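PDB 4EHU: 2-hydroxyisocaproyl-CoA dehydratase activator, which uses ATP hydrolysis to transfer one electron from its [4Fe-4S] cluster to (R)-2-hydroxyisocaproyl-CoA dehydratase, activating that enzyme for L-leucine fermentation. Local coordinates for residues Y2-D7 and G15-N20; E93-I98 and L110-R115; G102-V107 and F119-K124; R208-V213 and R228-E233. All coordinates share one frame; numbering follows the deposited sequence.

Interaction 1 (Y2-D7 and G15-N20); sequences YTMGLD and GVILKN
The ring of Tyr-2 lies obliquely against Ile-17 and Lys-19. CD1 of Tyr-2 lies 3.8 Å from CG2 of Ile-17. CE1 of Tyr-2 is as close to CG of Lys-19, at 3.8 Å. The Lys-19 chain is extended beyond CG and runs beside the tyrosine in the same direction.

Strands 2-8 and 13-19 form an antiparallel beta hairpin, the first of the actin-like ATPase fold. Thr-3 pairs with Leu-18 and Gly-5 with Val-16 as hydrogen-bonded pairs. N and O of Thr-3 bond O and N of Leu-18, and N and O of Gly-5 bond O and N of Val-16, each at 2.9 Å. Between them, Met-4 and Ile-17 form a non-hydrogen-bonded pair. CE of Met-4 presses on CG1 of Ile-17 at 3.3 Å, closer than two carbons normally sit. The methionine chain is bent at chi3 (-83°), which places CE there. Helix 38-50 covers this face through Leu-43 and Leu-46.

Thr-3 and Leu-18 lie side by side on the face turned to helix 243-261. A water donates to OG1 of Thr-3 and to O of Leu-18, at 2.7 Å from each. OG1 of Thr-3 also hydrogen-bonds to O of Ala-249 in that helix.

Gly-15 brings its CA within 3.2 Å of O of Gly-5, as a CA-H...O contact. It follows Lys-14, an ATP-binding residue. The chemistry is thus backbone pairing between two largely apolar faces, with the buried threonine hydroxyl satisfied by water and helix.

Interaction 2 (E93-I98 and L110-R115); sequences ETRTII and LDNNGR
Arg-95 and Leu-110 join the entry to strand 96-100 with the end of strand 105-110, where a type I beta turn from Asp-111 to Gly-114 leads on to strand 116-122. Both strands 96-100 and 105-110 belong to the second mixed sheet of the actin-like fold, with 96-100 at its middle.

The backbone supplies one straight hydrogen bond, from N of Leu-110 to O of Arg-95 at 2.9 Å (169° at the hydrogen).

The apolar part is small. CD1 of Leu-110 touches CD1 of Ile-97 at 3.7 Å. Helix 79-90 adds Val-87 against Ile-97 and Asn-88 against Leu-110.

The polar part centres on the Arg-95 side chain. The bend at chi2 (-71°) places its CD near O of Leu-110. NH1 of Arg-95 donates to O of Thr-94 at 3.1 Å, approaching from above the carbonyl plane. NH2 of Arg-95 has a long salt bridge with OE1 of Glu-93, based on charge alone.

Asp-111 holds the turn from within. Its OD1 accepts from N of Asn-113, an Asx turn, and from N of Arg-115 on the other face of the carboxylate.

CA of Asn-112 sits over the centre of the Arg-95 guanidinium. OD1 of Asn-112 takes two weak bonds from that group, 2.8 Å from NE and 2.8 Å from NH2 of Arg-95.

Interaction 3 (G102-V107 and F119-K124); sequences GQDAKV and FLMNDK. With ANP (phosphoaminophosphonic acid-adenylate ester), chain D.
O3G of the bound ATP analogue is gripped by two backbone N-H groups, those of Gln-103 (N to O3G, 2.9 Å) and Asp-104 (N to O3G, 3.1 Å). N of Gly-102 donates to O3A, the oxygen bridging the alpha and beta phosphates. These residues form a phosphate-binding loop of the actin-like ATPase fold. The loop leads into the beta hairpin of strands 105-110 and 116-122. Ser-10, Lys-14 and Gly-215 also hydrogen-bond to the nucleotide.

Ala-105 with Asn-122 and Val-107 with Leu-120 are antiparallel hydrogen-bonded pairs. The shortest of their four bonds runs from N of Val-107 to O of Leu-120 at 2.8 Å.

The side chain of Asp-104, whose N holds O3G, forms a salt bridge with Lys-106. NZ of Lys-106 reaches OD1 of Asp-104 at 2.8 Å, on the syn side of the carboxylate. The lysine chain bends at chi4 (77°), turning NZ to the aspartate. NZ also forms a salt bridge with Glu-79, so this buried ammonium has acids from two parts of the chain.

Met-121 and Phe-119 of strand 116-122 pack on this pair. Met-121 lies beside Lys-106, pointing the same way. CE1 of Phe-119 meets CB of Lys-106 at 3.9 Å, with Leu-80 of helix 79-90 touching both residues. Asn-122 packs on helix 182-204, and Lys-124 touches the iron-sulfur cluster. The hairpin thus spans from the nucleotide to the cluster side. SD of Met-121 lies 3.6 Å from NZ of Lys-106 and 3.8 Å from CG of Asp-104.

Interaction 4 (R208-V213 and R228-E233); sequences RNVVMV and REINTE
Val-210 meets Ile-230 and Thr-232 in the beta-alpha-beta unit of strand 210-213, helix 220-230 and strand 234-235. The contact joins the start of the first strand to the link between helix and second strand. It lies away from the nucleotide and the cluster.

The packed part is apolar. CG1 of Val-210 and CD1 of Ile-230 come tip to tip at 4.0 Å. CG2 of Val-210 meets CG2 of Thr-232 at 3.9 Å, the two side chains crossing at about a right angle. Val-201 of helix 182-204 also touches Ile-230, and Ile-98 of strand 96-100 touches Val-210. A Schellman motif ends the helix, with Asn-231 at positive phi (54°). OG1 of Thr-232 then donates back to O of Ile-230 at 2.9 Å.

The outer side is looser and more exposed. The side chains of Arg-208 and Thr-232 pass in opposite directions, CG of Arg-208 being 3.9 Å from CG2 of Thr-232. NH2 of Arg-208 has a long salt bridge with OE1 of Glu-233 at 3.7 Å. The guanidinium and carboxylate planes are 57° apart, so the two groups do not lie flat together.

A water also joins the two backbones. It accepts from N of Val-210 at 2.8 Å and donates to O of Glu-233 at 2.7 Å.

Overall arrangement
From the N terminus, interaction 1 comes first and closes the short loop between strands 2-8 and 13-19 in the first mixed sheet. The other three belong to the second sheet, which has the same strand order. Interaction 2 closes residues 99-109, and interaction 3 closes the hairpin residues 108-118. The two cross: segment 102-107 lies between 93-98 and 110-115, and 119-124 follows. They touch where Val-107 packs on Ile-97 and Thr-96. Interaction 4 follows in series and closes the crossover that contains helix 220-230. It adjoins interaction 2 through the neighbouring strands 96-100 and 210-213. Interaction 1 lies on the opposite side of the chain's centre from interaction 3, their centres about 25 Å apart.

Interaction 1 (Y2-D7 and G15-N20)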
loop_
_atom_site.group_PDB
_atom_site.type_symbol
_atom_site.label_atom_id
_atom_site.label_comp_id
_atom_site.label_asym_id
_atom_site.label_seq_id
_atom_site.Cartn_x
_atom_site.Cartn_y
_atom_site.Cartn_z
ATOM N N TYR A 2 22.400 7.956 35.946
ATOM C CA TYR A 2 22.022 7.364 34.661
ATOM C C TYR A 2 20.578 7.675 34.345
ATOM O O TYR A 2 19.732 7.685 35.233
ATOM C CB TYR A 2 22.207 5.849 34.689
ATOM C CG TYR A 2 23.630 5.422 34.926
ATOM C CD1 TYR A 2 24.515 5.290 33.866
ATOM C CD2 TYR A 2 24.099 5.167 36.220
ATOM C CE1 TYR A 2 25.826 4.900 34.074
ATOM C CE2 TYR A 2 25.400 4.778 36.433
ATOM C CZ TYR A 2 26.261 4.648 35.358
ATOM O OH TYR A 2 27.563 4.263 35.570
ATOM N N THR A 3 20.286 7.925 33.073
ATOM C CA THR A 3 18.905 7.972 32.615
ATOM C C THR A 3 18.732 7.018 31.438
ATOM O O THR A 3 19.708 6.593 30.830
ATOM C CB THR A 3 18.494 9.387 32.209
ATOM O OG1 THR A 3 19.330 9.850 31.137
ATOM C CG2 THR A 3 18.594 10.326 33.444
ATOM N N MET A 4 17.490 6.671 31.137
ATOM C CA MET A 4 17.207 5.722 30.063
ATOM C C MET A 4 16.122 6.248 29.137
ATOM O O MET A 4 15.152 6.844 29.586
ATOM C CB MET A 4 16.749 4.390 30.655
ATOM C CG MET A 4 16.508 3.310 29.620
ATOM S SD MET A 4 16.135 1.718 30.374
ATOM C CE MET A 4 17.782 1.103 30.715
ATOM N N GLY A 5 16.313 6.015 27.839
ATOM C CA GLY A 5 15.315 6.295 26.819
ATOM C C GLY A 5 14.911 5.005 26.120
ATOM O O GLY A 5 15.761 4.185 25.793
ATOM N N LEU A 6 13.610 4.817 25.924
ATOM C CA LEU A 6 13.086 3.672 25.190
ATOM C C LEU A 6 12.254 4.202 24.039
ATOM O O LEU A 6 11.444 5.096 24.233
ATOM C CB LEU A 6 12.210 2.799 26.091
ATOM C CG LEU A 6 12.921 2.037 27.208
ATOM C CD1 LEU A 6 11.894 1.339 28.089
ATOM C CD2 LEU A 6 13.915 1.040 26.633
ATOM N N ASP A 7 12.460 3.658 22.847
ATOM C CA ASP A 7 11.694 4.041 21.664
ATOM C C ASP A 7 11.038 2.772 21.127
ATOM O O ASP A 7 11.690 1.914 20.550
ATOM C CB ASP A 7 12.627 4.704 20.628
ATOM C CG ASP A 7 11.947 4.975 19.272
ATOM O OD1 ASP A 7 10.743 4.701 19.079
ATOM O OD2 ASP A 7 12.652 5.471 18.381
ATOM N N GLY A 15 16.663 1.121 22.882
ATOM C CA GLY A 15 16.947 1.636 24.215
ATOM C C GLY A 15 18.333 2.248 24.311
ATOM O O GLY A 15 19.267 1.795 23.655
ATOM N N VAL A 16 18.462 3.280 25.136
ATOM C CA VAL A 16 19.752 3.915 25.401
ATOM C C VAL A 16 19.849 4.182 26.891
ATOM O O VAL A 16 18.867 4.628 27.488
ATOM C CB VAL A 16 19.872 5.270 24.670
ATOM C CG1 VAL A 16 21.067 6.046 25.182
ATOM C CG2 VAL A 16 19.973 5.053 23.131
ATOM N N ILE A 17 21.004 3.881 27.489
ATOM C CA ILE A 17 21.324 4.378 28.822
ATOM C C ILE A 17 22.370 5.471 28.660
ATOM O O ILE A 17 23.413 5.267 28.025
ATOM C CB ILE A 17 21.870 3.275 29.764
ATOM C CG1 ILE A 17 20.791 2.221 30.028
ATOM C CG2 ILE A 17 22.339 3.896 31.089
ATOM C CD1 ILE A 17 21.217 1.110 30.966
ATOM N N LEU A 18 22.073 6.633 29.227
ATOM C CA LEU A 18 22.916 7.818 29.098
ATOM C C LEU A 18 23.458 8.197 30.471
ATOM O O LEU A 18 22.718 8.218 31.457
ATOM C CB LEU A 18 22.080 8.967 28.536
ATOM C CG LEU A 18 22.748 10.299 28.206
ATOM C CD1 LEU A 18 23.646 10.175 26.974
ATOM C CD2 LEU A 18 21.668 11.339 27.958
ATOM N N LYS A 19 24.751 8.490 30.533
ATOM C CA LYS A 19 25.404 8.837 31.793
ATOM C C LYS A 19 25.617 10.344 31.856
ATOM O O LYS A 19 26.226 10.926 30.955
ATOM C CB LYS A 19 26.751 8.121 31.900
ATOM C CG LYS A 19 27.416 8.211 33.290
ATOM C CD LYS A 19 28.769 7.528 33.281
ATOM C CE LYS A 19 29.464 7.672 34.625
ATOM N NZ LYS A 19 30.767 6.946 34.655
ATOM N N ASN A 20 25.097 10.959 32.913
ATOM C CA ASN A 20 25.225 12.396 33.145
ATOM C C ASN A 20 24.851 13.216 31.924
ATOM O O ASN A 20 25.451 14.254 31.657
ATOM C CB ASN A 20 26.642 12.749 33.594
ATOM C CG ASN A 20 27.011 12.083 34.895
ATOM O OD1 ASN A 20 28.117 11.560 35.054
ATOM N ND2 ASN A 20 26.076 12.079 35.830
HETATM O O HOH W 1 21.817 10.690 31.949
#

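Interaction 2 (E93-I98 and L110-R115)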
loop_
_atom_site.group_PDB
_atom_site.type_symbol
_atom_site.label_atom_id
_atom_site.label_comp_id
_atom_site.label_asym_id
_atom_site.label_seq_id
_atom_site.Cartn_x
_atom_site.Cartn_y
_atom_site.Cartn_z
ATOM N N GLU A 93 23.554 22.249 13.793
ATOM C CA GLU A 93 23.038 23.010 12.665
ATOM C C GLU A 93 22.042 22.178 11.855
ATOM O O GLU A 93 21.927 22.367 10.654
ATOM C CB GLU A 93 24.185 23.437 11.752
ATOM C CG GLU A 93 25.331 24.104 12.496
ATOM C CD GLU A 93 24.866 25.277 13.324
ATOM O OE1 GLU A 93 23.921 25.970 12.894
ATOM O OE2 GLU A 93 25.435 25.498 14.411
ATOM N N THR A 94 21.331 21.267 12.515
ATOM C CA THR A 94 20.327 20.463 11.802
ATOM C C THR A 94 19.018 21.237 11.594
ATOM O O THR A 94 18.468 21.811 12.540
ATOM C CB THR A 94 20.004 19.158 12.549
ATOM O OG1 THR A 94 21.156 18.315 12.588
ATOM C CG2 THR A 94 18.886 18.401 11.817
ATOM N N ARG A 95 18.505 21.226 10.359
ATOM C CA ARG A 95 17.254 21.923 10.040
ATOM C C ARG A 95 16.211 21.030 9.370
ATOM O O ARG A 95 15.017 21.356 9.386
ATOM C CB ARG A 95 17.518 23.143 9.160
ATOM C CG ARG A 95 18.469 24.177 9.785
ATOM C CD ARG A 95 17.845 24.924 10.943
ATOM N NE ARG A 95 18.740 25.949 11.479
ATOM C CZ ARG A 95 19.595 25.761 12.484
ATOM N NH1 ARG A 95 19.688 24.585 13.086
ATOM N NH2 ARG A 95 20.364 26.759 12.896
ATOM N N THR A 96 16.631 19.904 8.789
ATOM C CA THR A 96 15.677 18.949 8.244
ATOM C C THR A 96 16.003 17.557 8.771
ATOM O O THR A 96 17.152 17.126 8.682
ATOM C CB THR A 96 15.742 18.945 6.695
ATOM O OG1 THR A 96 15.613 20.295 6.221
ATOM C CG2 THR A 96 14.635 18.076 6.121
ATOM N N ILE A 97 15.023 16.880 9.368
ATOM C CA ILE A 97 15.211 15.493 9.806
ATOM C C ILE A 97 14.252 14.592 9.043
ATOM O O ILE A 97 13.059 14.843 8.991
ATOM C CB ILE A 97 14.972 15.323 11.329
ATOM C CG1 ILE A 97 16.012 16.132 12.100
ATOM C CG2 ILE A 97 15.056 13.839 11.729
ATOM C CD1 ILE A 97 15.749 16.135 13.640
ATOM N N ILE A 98 14.795 13.537 8.451
ATOM C CA ILE A 98 14.011 12.560 7.738
ATOM C C ILE A 98 14.091 11.271 8.508
ATOM O O ILE A 98 15.145 10.653 8.564
ATOM C CB ILE A 98 14.584 12.325 6.318
ATOM C CG1 ILE A 98 14.637 13.655 5.572
ATOM C CG2 ILE A 98 13.716 11.296 5.558
ATOM C CD1 ILE A 98 15.564 13.602 4.276
ATOM N N LEU A 110 13.037 22.057 11.393
ATOM C CA LEU A 110 13.308 22.668 12.691
ATOM C C LEU A 110 13.749 24.111 12.512
ATOM O O LEU A 110 14.354 24.453 11.491
ATOM C CB LEU A 110 14.442 21.922 13.405
ATOM C CG LEU A 110 14.262 20.412 13.534
ATOM C CD1 LEU A 110 15.455 19.806 14.292
ATOM C CD2 LEU A 110 12.947 20.090 14.237
ATOM N N ASP A 111 13.472 24.940 13.515
ATOM C CA ASP A 111 13.979 26.311 13.532
ATOM C C ASP A 111 15.392 26.311 14.099
ATOM O O ASP A 111 15.958 25.250 14.331
ATOM C CB ASP A 111 13.061 27.272 14.310
ATOM C CG ASP A 111 12.963 26.964 15.817
ATOM O OD1 ASP A 111 13.736 26.165 16.378
ATOM O OD2 ASP A 111 12.065 27.530 16.470
ATOM N N ASN A 112 15.940 27.493 14.346
ATOM C CA ASN A 112 17.325 27.590 14.813
ATOM C C ASN A 112 17.488 27.117 16.252
ATOM O O ASN A 112 18.606 26.996 16.755
ATOM C CB ASN A 112 17.841 29.021 14.654
ATOM C CG ASN A 112 18.017 29.412 13.200
ATOM O OD1 ASN A 112 18.265 28.561 12.347
ATOM N ND2 ASN A 112 17.888 30.700 12.907
ATOM N N ASN A 113 16.376 26.835 16.920
ATOM C CA ASN A 113 16.431 26.401 18.301
ATOM C C ASN A 113 16.219 24.898 18.426
ATOM O O ASN A 113 16.260 24.352 19.527
ATOM C CB ASN A 113 15.384 27.145 19.130
ATOM C CG ASN A 113 15.301 28.617 18.771
ATOM O OD1 ASN A 113 16.197 29.399 19.089
ATOM N ND2 ASN A 113 14.224 28.998 18.100
ATOM N N GLY A 114 15.973 24.237 17.296
ATOM C CA GLY A 114 15.731 22.808 17.289
ATOM C C GLY A 114 14.263 22.483 17.454
ATOM O O GLY A 114 13.906 21.318 17.616
ATOM N N ARG A 115 13.421 23.516 17.424
ATOM C CA ARG A 115 11.969 23.340 17.575
ATOM C C ARG A 115 11.251 23.084 16.246
ATOM O O ARG A 115 11.645 23.577 15.205
ATOM C CB ARG A 115 11.373 24.579 18.229
ATOM C CG ARG A 115 12.172 25.051 19.452
ATOM C CD ARG A 115 11.345 25.902 20.390
ATOM N NE ARG A 115 10.809 25.100 21.484
ATOM C CZ ARG A 115 11.350 25.019 22.695
ATOM N NH1 ARG A 115 12.446 25.707 22.988
ATOM N NH2 ARG A 115 10.786 24.253 23.618
#

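Interaction 3 (G102-V107 and F119-K124)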
loop_
_atom_site.group_PDB
_atom_site.type_symbol
_atom_site.label_atom_id
_atom_site.label_comp_id
_atom_site.label_asym_id
_atom_site.label_seq_id
_atom_site.Cartn_x
_atom_site.Cartn_y
_atom_site.Cartn_z
ATOM N N GLY A 102 9.629 1.733 10.153
ATOM C CA GLY A 102 8.993 0.541 9.638
ATOM C C GLY A 102 7.557 0.720 9.183
ATOM O O GLY A 102 7.074 -0.074 8.374
ATOM N N GLN A 103 6.850 1.733 9.675
ATOM C CA GLN A 103 5.478 1.942 9.209
ATOM C C GLN A 103 5.165 3.356 8.727
ATOM O O GLN A 103 4.143 3.577 8.070
ATOM C CB GLN A 103 4.453 1.521 10.279
ATOM C CG GLN A 103 4.250 2.528 11.400
ATOM C CD GLN A 103 3.072 2.143 12.304
ATOM O OE1 GLN A 103 2.468 1.085 12.134
ATOM N NE2 GLN A 103 2.759 2.998 13.266
ATOM N N ASP A 104 6.026 4.322 9.037
ATOM C CA ASP A 104 5.817 5.649 8.477
ATOM C C ASP A 104 7.125 6.381 8.238
ATOM O O ASP A 104 8.161 5.978 8.737
ATOM C CB ASP A 104 4.815 6.504 9.287
ATOM C CG ASP A 104 5.307 6.877 10.694
ATOM O OD1 ASP A 104 6.381 7.501 10.806
ATOM O OD2 ASP A 104 4.580 6.579 11.679
ATOM N N ALA A 105 7.059 7.428 7.429
ATOM C CA ALA A 105 8.220 8.263 7.189
ATOM C C ALA A 105 7.822 9.651 7.601
ATOM O O ALA A 105 6.734 10.130 7.254
ATOM C CB ALA A 105 8.589 8.260 5.725
ATOM N N LYS A 106 8.674 10.271 8.399
ATOM C CA LYS A 106 8.398 11.577 8.944
ATOM C C LYS A 106 9.442 12.554 8.478
ATOM O O LYS A 106 10.637 12.238 8.474
ATOM C CB LYS A 106 8.442 11.509 10.473
ATOM C CG LYS A 106 7.317 10.669 11.086
ATOM C CD LYS A 106 7.499 10.618 12.607
ATOM C CE LYS A 106 6.169 10.274 13.295
ATOM N NZ LYS A 106 5.836 8.823 13.189
ATOM N N VAL A 107 9.011 13.746 8.096
ATOM C CA VAL A 107 9.948 14.800 7.771
ATOM C C VAL A 107 9.696 16.004 8.653
ATOM O O VAL A 107 8.586 16.564 8.680
ATOM C CB VAL A 107 9.870 15.205 6.292
ATOM C CG1 VAL A 107 10.877 16.307 6.003
ATOM C CG2 VAL A 107 10.137 13.993 5.412
ATOM N N PHE A 119 6.080 19.942 9.441
ATOM C CA PHE A 119 6.095 18.505 9.621
ATOM C C PHE A 119 5.217 17.894 8.552
ATOM O O PHE A 119 4.113 18.375 8.319
ATOM C CB PHE A 119 5.546 18.153 11.015
ATOM C CG PHE A 119 5.359 16.683 11.240
ATOM C CD1 PHE A 119 6.455 15.854 11.441
ATOM C CD2 PHE A 119 4.092 16.125 11.249
ATOM C CE1 PHE A 119 6.287 14.501 11.668
ATOM C CE2 PHE A 119 3.925 14.775 11.473
ATOM C CZ PHE A 119 5.027 13.958 11.681
ATOM N N LEU A 120 5.694 16.838 7.907
ATOM C CA LEU A 120 4.857 16.065 7.014
ATOM C C LEU A 120 5.127 14.618 7.283
ATOM O O LEU A 120 6.265 14.228 7.576
ATOM C CB LEU A 120 5.180 16.359 5.545
ATOM C CG LEU A 120 4.656 17.652 4.946
ATOM C CD1 LEU A 120 5.265 17.808 3.534
ATOM C CD2 LEU A 120 3.131 17.621 4.852
ATOM N N MET A 121 4.097 13.809 7.177
ATOM C CA MET A 121 4.272 12.403 7.421
ATOM C C MET A 121 3.443 11.608 6.455
ATOM O O MET A 121 2.262 11.911 6.233
ATOM C CB MET A 121 3.845 12.062 8.832
ATOM C CG MET A 121 3.795 10.572 9.067
ATOM S SD MET A 121 3.558 10.225 10.813
ATOM C CE MET A 121 1.973 10.995 11.146
ATOM N N ASN A 122 4.066 10.595 5.873
ATOM C CA ASN A 122 3.326 9.607 5.117
ATOM C C ASN A 122 3.076 8.474 6.096
ATOM O O ASN A 122 4.033 7.817 6.540
ATOM C CB ASN A 122 4.131 9.068 3.912
ATOM C CG ASN A 122 4.233 10.063 2.724
ATOM O OD1 ASN A 122 3.408 10.967 2.575
ATOM N ND2 ASN A 122 5.239 9.851 1.846
ATOM N N ASP A 123 1.808 8.227 6.457
ATOM C CA ASP A 123 1.553 7.218 7.490
ATOM C C ASP A 123 0.476 6.176 7.163
ATOM O O ASP A 123 0.198 5.277 7.959
ATOM C CB ASP A 123 1.198 7.895 8.811
ATOM C CG ASP A 123 -0.071 8.754 8.722
ATOM O OD1 ASP A 123 -0.443 9.219 7.618
ATOM O OD2 ASP A 123 -0.660 8.987 9.782
ATOM N N LYS A 124 -0.130 6.284 6.017
ATOM C CA LYS A 124 -1.244 5.370 5.773
ATOM C C LYS A 124 -0.871 4.296 4.776
ATOM O O LYS A 124 -1.677 3.415 4.486
ATOM C CB LYS A 124 -2.468 6.141 5.289
ATOM C CG LYS A 124 -2.937 7.191 6.272
ATOM C CD LYS A 124 -3.030 6.623 7.677
ATOM C CE LYS A 124 -3.815 7.546 8.594
ATOM N NZ LYS A 124 -3.628 7.192 10.025
HETATM P PG ANP D . 7.896 3.630 13.098
HETATM O O1G ANP D . 6.767 3.437 14.103
HETATM O O2G ANP D . 8.785 4.771 13.524
HETATM O O3G ANP D . 7.417 3.758 11.706
HETATM P PB ANP D . 10.182 1.853 13.994
HETATM O O1B ANP D . 10.086 0.566 14.770
HETATM O O2B ANP D . 10.690 3.074 14.762
HETATM N N3B ANP D . 8.677 2.104 13.178
HETATM P PA ANP D . 12.846 1.716 12.842
HETATM O O1A ANP D . 13.320 0.929 14.013
HETATM O O2A ANP D . 13.191 3.181 12.685
HETATM O O3A ANP D . 11.229 1.619 12.767
HETATM O "O5'" ANP D . 13.216 1.005 11.449
HETATM C "C5'" ANP D . 12.720 -0.304 11.152
HETATM C "C4'" ANP D . 13.355 -0.785 9.851
HETATM O "O4'" ANP D . 14.683 -0.386 9.546
HETATM C "C3'" ANP D . 12.930 -2.019 9.077
HETATM O "O3'" ANP D . 11.615 -1.855 8.527
HETATM C "C2'" ANP D . 14.051 -2.160 8.041
HETATM O "O2'" ANP D . 13.618 -1.824 6.711
HETATM C "C1'" ANP D . 15.158 -1.195 8.464
HETATM N N9 ANP D . 16.365 -1.868 8.979
HETATM C C8 ANP D . 16.510 -2.466 10.180
HETATM N N7 ANP D . 17.776 -2.929 10.335
HETATM C C5 ANP D . 18.447 -2.604 9.202
HETATM C C6 ANP D . 19.813 -2.776 8.702
HETATM N N6 ANP D . 20.721 -3.429 9.467
HETATM N N1 ANP D . 20.109 -2.277 7.475
HETATM C C2 ANP D . 19.211 -1.629 6.719
HETATM N N3 ANP D . 17.940 -1.445 7.110
HETATM C C4 ANP D . 17.521 -1.895 8.319
#

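Interaction 4 (R208-V213 and R228-E233)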
loop_
_atom_site.group_PDB
_atom_site.type_symbol
_atom_site.label_atom_id
_atom_site.label_comp_id
_atom_site.label_asym_id
_atom_site.label_seq_id
_atom_site.Cartn_x
_atom_site.Cartn_y
_atom_site.Cartn_z
ATOM N N ARG A 208 19.525 22.667 4.914
ATOM C CA ARG A 208 20.675 22.030 5.556
ATOM C C ARG A 208 20.816 22.487 7.014
ATOM O O ARG A 208 20.455 23.609 7.348
ATOM C CB ARG A 208 21.952 22.358 4.788
ATOM C CG ARG A 208 21.877 21.983 3.333
ATOM C CD ARG A 208 23.188 22.264 2.620
ATOM N NE ARG A 208 24.210 21.279 2.964
ATOM C CZ ARG A 208 25.446 21.286 2.478
ATOM N NH1 ARG A 208 25.819 22.234 1.631
ATOM N NH2 ARG A 208 26.312 20.348 2.840
ATOM N N ASN A 209 21.354 21.630 7.879
ATOM C CA ASN A 209 21.814 20.302 7.507
ATOM C C ASN A 209 20.640 19.344 7.465
ATOM O O ASN A 209 19.713 19.459 8.274
ATOM C CB ASN A 209 22.814 19.774 8.528
ATOM C CG ASN A 209 24.170 20.458 8.428
ATOM O OD1 ASN A 209 24.646 20.740 7.332
ATOM N ND2 ASN A 209 24.794 20.713 9.569
ATOM N N VAL A 210 20.690 18.407 6.520
ATOM C CA VAL A 210 19.659 17.389 6.367
ATOM C C VAL A 210 20.193 16.124 6.994
ATOM O O VAL A 210 21.292 15.667 6.647
ATOM C CB VAL A 210 19.340 17.134 4.882
ATOM C CG1 VAL A 210 18.274 16.063 4.735
ATOM C CG2 VAL A 210 18.920 18.431 4.209
ATOM N N VAL A 211 19.438 15.564 7.927
ATOM C CA VAL A 211 19.869 14.374 8.627
ATOM C C VAL A 211 18.849 13.271 8.450
ATOM O O VAL A 211 17.656 13.503 8.605
ATOM C CB VAL A 211 20.031 14.653 10.137
ATOM C CG1 VAL A 211 20.351 13.352 10.898
ATOM C CG2 VAL A 211 21.125 15.735 10.360
ATOM N N MET A 212 19.306 12.068 8.120
ATOM C CA MET A 212 18.406 10.918 8.079
ATOM C C MET A 212 18.603 10.023 9.303
ATOM O O MET A 212 19.726 9.731 9.714
ATOM C CB MET A 212 18.576 10.082 6.809
ATOM C CG MET A 212 17.478 9.017 6.668
ATOM S SD MET A 212 17.597 7.992 5.195
ATOM C CE MET A 212 17.672 9.321 3.996
ATOM N N VAL A 213 17.480 9.595 9.869
ATOM C CA VAL A 213 17.455 8.702 11.010
ATOM C C VAL A 213 16.401 7.610 10.778
ATOM O O VAL A 213 15.731 7.580 9.730
ATOM C CB VAL A 213 17.096 9.482 12.300
ATOM C CG1 VAL A 213 18.111 10.597 12.495
ATOM C CG2 VAL A 213 15.664 10.041 12.219
ATOM N N ARG A 228 20.516 11.881 -3.771
ATOM C CA ARG A 228 20.365 12.123 -5.202
ATOM C C ARG A 228 19.027 12.825 -5.489
ATOM O O ARG A 228 18.990 13.856 -6.178
ATOM C CB ARG A 228 20.449 10.798 -5.969
ATOM C CG ARG A 228 20.306 10.936 -7.491
ATOM C CD ARG A 228 20.125 9.573 -8.152
ATOM N NE ARG A 228 18.802 9.033 -7.819
ATOM C CZ ARG A 228 18.555 7.787 -7.420
ATOM N NH1 ARG A 228 19.544 6.911 -7.303
ATOM N NH2 ARG A 228 17.303 7.417 -7.113
ATOM N N GLU A 229 17.943 12.278 -4.937
ATOM C CA GLU A 229 16.623 12.775 -5.269
ATOM C C GLU A 229 16.399 14.178 -4.729
ATOM O O GLU A 229 15.723 14.980 -5.384
ATOM C CB GLU A 229 15.532 11.826 -4.768
ATOM C CG GLU A 229 15.502 10.493 -5.482
ATOM C CD GLU A 229 15.202 10.608 -6.974
ATOM O OE1 GLU A 229 14.421 11.515 -7.374
ATOM O OE2 GLU A 229 15.736 9.774 -7.744
ATOM N N ILE A 230 16.940 14.489 -3.551
ATOM C CA ILE A 230 16.766 15.844 -3.021
ATOM C C ILE A 230 17.893 16.770 -3.406
ATOM O O ILE A 230 17.875 17.954 -3.056
ATOM C CB ILE A 230 16.549 15.861 -1.484
ATOM C CG1 ILE A 230 17.847 15.513 -0.748
ATOM C CG2 ILE A 230 15.410 14.922 -1.126
ATOM C CD1 ILE A 230 17.695 15.639 0.820
ATOM N N ASN A 231 18.872 16.247 -4.139
ATOM C CA ASN A 231 19.986 17.062 -4.630
ATOM C C ASN A 231 20.682 17.815 -3.490
ATOM O O ASN A 231 21.064 18.974 -3.636
ATOM C CB ASN A 231 19.479 18.065 -5.679
ATOM C CG ASN A 231 20.614 18.725 -6.466
ATOM O OD1 ASN A 231 21.681 18.134 -6.665
ATOM N ND2 ASN A 231 20.384 19.954 -6.916
ATOM N N THR A 232 20.838 17.148 -2.351
ATOM C CA THR A 232 21.442 17.749 -1.160
ATOM C C THR A 232 22.222 16.671 -0.427
ATOM O O THR A 232 21.791 15.508 -0.418
ATOM C CB THR A 232 20.338 18.294 -0.220
ATOM O OG1 THR A 232 19.471 19.161 -0.961
ATOM C CG2 THR A 232 20.923 19.038 0.947
ATOM N N GLU A 233 23.350 17.043 0.177
ATOM C CA GLU A 233 24.089 16.124 1.047
ATOM C C GLU A 233 23.216 15.750 2.236
ATOM O O GLU A 233 22.478 16.585 2.755
ATOM C CB GLU A 233 25.381 16.757 1.570
ATOM C CG GLU A 233 26.417 17.015 0.487
ATOM C CD GLU A 233 27.833 17.027 1.029
ATOM O OE1 GLU A 233 28.000 17.067 2.266
ATOM O OE2 GLU A 233 28.781 16.985 0.219
HETATM O O HOH W 2 22.782 18.572 4.609
#